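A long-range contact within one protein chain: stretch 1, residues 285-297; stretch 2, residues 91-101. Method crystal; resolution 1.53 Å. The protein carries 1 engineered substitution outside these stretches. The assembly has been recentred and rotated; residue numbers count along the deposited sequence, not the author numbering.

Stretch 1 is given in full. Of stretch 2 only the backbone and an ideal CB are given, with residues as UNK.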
# COMPACT_ATOMS: atom_id res chain seq x y z
N ASP A 285 5.45 2.82 3.33
CA ASP A 285 4.09 2.36 3.60
C ASP A 285 3.07 3.52 3.61
O ASP A 285 3.38 4.64 4.04
CB ASP A 285 4.09 1.59 4.93
CG ASP A 285 2.73 1.02 5.31
OD1 ASP A 285 2.42 -0.13 4.90
OD2 ASP A 285 2.01 1.67 6.10
N ILE A 286 1.87 3.21 3.13
CA ILE A 286 0.78 4.18 2.97
C ILE A 286 0.18 4.68 4.29
O ILE A 286 -0.46 5.74 4.33
CB ILE A 286 -0.31 3.59 2.04
CG1 ILE A 286 -1.35 4.64 1.67
CG2 ILE A 286 -0.98 2.38 2.70
CD1 ILE A 286 -0.81 5.81 0.90
N ILE A 287 0.37 3.91 5.36
CA ILE A 287 -0.10 4.29 6.70
C ILE A 287 1.04 4.94 7.51
O ILE A 287 0.85 5.98 8.15
CB ILE A 287 -0.64 3.08 7.48
CG1 ILE A 287 -1.67 2.29 6.67
CG2 ILE A 287 -1.23 3.52 8.83
CD1 ILE A 287 -2.90 3.09 6.30
N TRP A 288 2.22 4.32 7.48
CA TRP A 288 3.39 4.88 8.15
C TRP A 288 4.55 4.86 7.16
O TRP A 288 5.08 3.80 6.86
CB TRP A 288 3.73 4.06 9.40
CG TRP A 288 4.98 4.51 10.08
CD1 TRP A 288 5.10 5.56 10.95
CD2 TRP A 288 6.29 3.95 9.93
NE1 TRP A 288 6.41 5.67 11.37
CE2 TRP A 288 7.16 4.71 10.75
CE3 TRP A 288 6.82 2.89 9.19
CZ2 TRP A 288 8.53 4.43 10.85
CZ3 TRP A 288 8.18 2.61 9.29
CH2 TRP A 288 9.02 3.38 10.11
N PRO A 289 4.99 6.04 6.68
CA PRO A 289 4.77 7.39 7.21
C PRO A 289 3.46 8.07 6.81
O PRO A 289 3.19 9.15 7.35
CB PRO A 289 5.94 8.17 6.62
CG PRO A 289 6.17 7.51 5.28
CD PRO A 289 5.96 6.04 5.56
N GLY A 290 2.68 7.50 5.90
CA GLY A 290 1.37 8.07 5.64
C GLY A 290 1.16 8.90 4.39
O GLY A 290 2.06 9.08 3.55
N PHE A 291 -0.07 9.39 4.28
CA PHE A 291 -0.59 10.05 3.09
C PHE A 291 0.03 11.43 2.86
O PHE A 291 0.49 11.73 1.75
CB PHE A 291 -2.12 10.19 3.22
CG PHE A 291 -2.83 10.50 1.91
CD1 PHE A 291 -3.36 9.49 1.13
CD2 PHE A 291 -2.99 11.82 1.49
CE1 PHE A 291 -4.01 9.76 -0.06
CE2 PHE A 291 -3.66 12.11 0.29
CZ PHE A 291 -4.16 11.07 -0.49
N THR A 292 0.01 12.27 3.89
CA THR A 292 0.56 13.62 3.80
C THR A 292 2.06 13.57 3.49
O THR A 292 2.57 14.30 2.63
CB THR A 292 0.29 14.40 5.10
OG1 THR A 292 -1.13 14.46 5.29
CG2 THR A 292 0.83 15.82 4.98
N HIS A 293 2.74 12.64 4.16
CA HIS A 293 4.16 12.42 3.91
C HIS A 293 4.37 12.01 2.44
O HIS A 293 5.27 12.50 1.75
CB HIS A 293 4.68 11.32 4.84
CG HIS A 293 6.14 11.06 4.68
ND1 HIS A 293 7.08 11.55 5.55
CD2 HIS A 293 6.81 10.33 3.76
CE1 HIS A 293 8.28 11.15 5.17
NE2 HIS A 293 8.15 10.41 4.08
N TRP A 294 3.52 11.11 1.96
CA TRP A 294 3.63 10.62 0.59
C TRP A 294 3.35 11.71 -0.46
O TRP A 294 3.95 11.70 -1.53
CB TRP A 294 2.72 9.41 0.37
CG TRP A 294 3.46 8.11 0.34
CD1 TRP A 294 3.38 7.10 1.25
CD2 TRP A 294 4.40 7.70 -0.66
NE1 TRP A 294 4.22 6.06 0.87
CE2 TRP A 294 4.85 6.40 -0.30
CE3 TRP A 294 4.90 8.29 -1.83
CZ2 TRP A 294 5.79 5.70 -1.05
CZ3 TRP A 294 5.83 7.57 -2.59
CH2 TRP A 294 6.26 6.29 -2.20
N MET A 295 2.47 12.66 -0.15
CA MET A 295 2.29 13.77 -1.08
C MET A 295 3.62 14.52 -1.30
O MET A 295 4.01 14.82 -2.44
CB MET A 295 1.21 14.72 -0.57
CG MET A 295 -0.18 14.11 -0.71
SD MET A 295 -1.48 15.07 0.13
CE MET A 295 -1.11 16.73 -0.43
N GLU A 296 4.31 14.81 -0.21
CA GLU A 296 5.58 15.53 -0.28
C GLU A 296 6.67 14.66 -0.90
O GLU A 296 7.42 15.10 -1.78
CB GLU A 296 6.01 16.03 1.10
CG GLU A 296 5.08 17.08 1.69
CD GLU A 296 5.50 17.54 3.07
OE1 GLU A 296 6.71 17.70 3.31
OE2 GLU A 296 4.59 17.73 3.91
N LEU A 297 6.76 13.43 -0.43
CA LEU A 297 7.73 12.49 -0.95
C LEU A 297 7.56 12.26 -2.46
O LEU A 297 8.54 12.27 -3.22
CB LEU A 297 7.66 11.17 -0.17
CG LEU A 297 8.58 10.07 -0.69
CD1 LEU A 297 10.03 10.50 -0.58
CD2 LEU A 297 8.32 8.82 0.12
N UNK A 91 0.17 15.61 13.66
CA UNK A 91 -1.21 15.12 13.54
C UNK A 91 -1.39 14.04 12.48
O UNK A 91 -2.49 13.48 12.34
CB UNK A 91 -2.14 16.29 13.22
N UNK A 92 -0.34 13.76 11.73
CA UNK A 92 -0.48 12.95 10.52
C UNK A 92 -0.94 11.51 10.76
O UNK A 92 -1.99 11.11 10.27
CB UNK A 92 0.86 12.92 9.78
N UNK A 93 -0.16 10.75 11.52
CA UNK A 93 -0.48 9.33 11.72
C UNK A 93 -1.83 9.15 12.41
O UNK A 93 -2.56 8.19 12.13
CB UNK A 93 0.62 8.65 12.54
N UNK A 94 -2.15 10.07 13.32
CA UNK A 94 -3.34 9.95 14.15
C UNK A 94 -4.59 10.41 13.42
O UNK A 94 -5.65 9.81 13.58
CB UNK A 94 -3.17 10.75 15.44
N UNK A 95 -4.48 11.46 12.61
CA UNK A 95 -5.69 12.10 12.11
C UNK A 95 -5.74 12.47 10.63
O UNK A 95 -6.77 12.97 10.17
CB UNK A 95 -5.92 13.38 12.92
N UNK A 96 -4.69 12.23 9.86
CA UNK A 96 -4.71 12.71 8.47
C UNK A 96 -5.87 12.08 7.71
O UNK A 96 -6.52 12.73 6.89
CB UNK A 96 -3.39 12.40 7.77
N UNK A 97 -6.13 10.80 7.96
CA UNK A 97 -7.16 10.14 7.18
C UNK A 97 -8.57 10.60 7.56
O UNK A 97 -9.33 11.02 6.70
CB UNK A 97 -7.04 8.62 7.35
N UNK A 98 -8.92 10.55 8.86
CA UNK A 98 -10.22 11.14 9.20
C UNK A 98 -10.35 12.62 8.76
O UNK A 98 -11.45 13.04 8.38
CB UNK A 98 -10.44 11.03 10.71
N UNK A 99 -9.28 13.40 8.84
CA UNK A 99 -9.38 14.81 8.43
C UNK A 99 -9.58 14.96 6.93
O UNK A 99 -10.42 15.75 6.46
CB UNK A 99 -8.12 15.57 8.86
N UNK A 100 -8.84 14.19 6.15
CA UNK A 100 -9.02 14.25 4.71
C UNK A 100 -10.42 13.77 4.32
O UNK A 100 -11.05 14.33 3.42
CB UNK A 100 -7.95 13.41 4.01
N UNK A 101 -10.92 12.73 4.98
CA UNK A 101 -12.26 12.25 4.69
C UNK A 101 -13.26 13.35 5.03
O UNK A 101 -14.20 13.59 4.29
CB UNK A 101 -12.57 10.97 5.47

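At position 91 nothing of stretch 1 lies near the ideal CB; the contact sets no rule here, and the residue is Tyr-91.

At position 92 CA-to-CB points toward stretch 1, with the ideal CB 4.9 Å from Thr-292 CB. Further along the helix that follows Gly-290 sits the carboxylate of Glu-296, so a long side chain could run past Thr-292 to reach it; lysine, arginine or glutamine would suit. It is Arg-92, extended through chi2 and chi3 (both t). Its NH2 meets Glu-296 OE2 at 2.8 Å, a salt bridge and hydrogen bond, while Thr-292 CG2 lies over one face of the guanidinium. One water joins Arg-92 NH1 to His-293 ND1.

Position 93 points sideways, its ideal CB 5.1 Å from Ile-287 O, near the turn holding Trp-288 and the cis Pro-289. A medium apolar chain, leucine or methionine, could fill the space. Leu-93 does so: CD1 packs 3.8 Å from Trp-288 CD1, at the edge of the indole, and CD2 comes within 3.5 Å of Pro-289 O.

Positions 94 and 95 are out of reach and hold Gln-94 and Leu-95.

Position 96 faces the start of the other helix, where the amides of Phe-291 and Thr-292 lack partners within the helix and Thr-292 OG1 is 3.9 Å from the ideal CB. An acceptor is wanted: glutamate suits best, with glutamine as a partial answer. Glu-96 bonds with both oxygens, taking Phe-291 N on OE1 and Thr-292 N on OE2, each at 2.8 Å, and Thr-292 OG1 also donates to OE2 at 2.8 Å. Gly-290 makes room: an ideal CB there would lie 2.3 Å from Glu-96 OE1, and its backbone angles call for glycine anyway.

Position 97 points sideways, with no atom of stretch 1 close to its ideal CB, yet the carbonyl of Ile-286 lies farther off beside apolar Ile-287 and Phe-291. A long side chain ending in a donor fits, tyrosine especially. Tyr-97 OH donates to Ile-286 O at 2.7 Å; its ring packs obliquely against Phe-291, centroids 5.8 Å apart.

The helix is kinked where the N of 97 and of 98 make no bond to the turn before; at 98 a residue without an N-H fits that break, and Pro-98 is found, out of reach of stretch 1. Position 99 is also out of reach, leaving the contact no say; it is Val-99.

Position 100 points toward the Phe-291 ring from a distance that favours leucine or methionine. Leu-100 CD1 reaches Phe-291 CD2 at 3.5 Å.

Position 101, out of reach, is Asp-101, bonded elsewhere in the structure.

Stretch 2, residues 91-101: YRLQLEYPVLD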
# COMPACT_ATOMS: atom_id res chain seq x y z
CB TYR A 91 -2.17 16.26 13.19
CG TYR A 91 -2.17 17.41 14.17
CD1 TYR A 91 -2.79 17.29 15.41
CD2 TYR A 91 -1.59 18.62 13.85
CE1 TYR A 91 -2.80 18.34 16.31
CE2 TYR A 91 -1.60 19.68 14.75
CZ TYR A 91 -2.21 19.53 15.98
OH TYR A 91 -2.23 20.57 16.88
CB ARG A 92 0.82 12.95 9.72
CG ARG A 92 1.12 14.31 9.13
CD ARG A 92 2.44 14.34 8.38
NE ARG A 92 2.65 15.68 7.84
CZ ARG A 92 3.58 15.99 6.95
NH1 ARG A 92 4.43 15.05 6.51
NH2 ARG A 92 3.69 17.24 6.51
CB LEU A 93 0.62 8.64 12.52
CG LEU A 93 2.03 8.75 11.96
CD1 LEU A 93 3.04 8.12 12.92
CD2 LEU A 93 2.11 8.14 10.53
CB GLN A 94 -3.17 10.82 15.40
CG GLN A 94 -2.06 10.37 16.34
CD GLN A 94 -0.68 10.89 15.96
OE1 GLN A 94 -0.51 11.66 15.00
NE2 GLN A 94 0.33 10.45 16.71
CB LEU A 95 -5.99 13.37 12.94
CG LEU A 95 -6.38 13.20 14.40
CD1 LEU A 95 -6.54 14.60 15.03
CD2 LEU A 95 -7.64 12.37 14.53
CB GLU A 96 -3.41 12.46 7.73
CG GLU A 96 -3.05 10.99 7.49
CD GLU A 96 -1.67 10.85 6.88
OE1 GLU A 96 -1.18 9.72 6.86
OE2 GLU A 96 -1.10 11.87 6.42
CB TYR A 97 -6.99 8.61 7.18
CG TYR A 97 -5.84 8.15 6.30
CD1 TYR A 97 -5.88 8.34 4.92
CD2 TYR A 97 -4.69 7.55 6.83
CE1 TYR A 97 -4.86 7.95 4.08
CE2 TYR A 97 -3.65 7.14 5.99
CZ TYR A 97 -3.75 7.36 4.61
OH TYR A 97 -2.75 6.97 3.74
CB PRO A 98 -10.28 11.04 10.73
CG PRO A 98 -9.25 9.97 11.10
CD PRO A 98 -8.20 10.00 10.02
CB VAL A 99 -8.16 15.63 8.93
CG1 VAL A 99 -8.05 16.94 8.18
CG2 VAL A 99 -8.31 15.87 10.42
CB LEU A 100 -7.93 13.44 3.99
CG LEU A 100 -6.55 14.12 3.98
CD1 LEU A 100 -5.50 13.12 3.56
CD2 LEU A 100 -6.55 15.31 3.05
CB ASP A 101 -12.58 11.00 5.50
CG ASP A 101 -13.90 10.36 5.09
OD1 ASP A 101 -14.11 10.18 3.88
OD2 ASP A 101 -14.72 10.05 5.96
O HOH W 1 5.63 12.88 7.85
O HOH W 2 6.87 15.47 4.83
O HOH W 3 6.41 18.68 5.90
O HOH W 4 1.72 11.40 6.52
O HOH W 5 -1.32 7.55 8.47
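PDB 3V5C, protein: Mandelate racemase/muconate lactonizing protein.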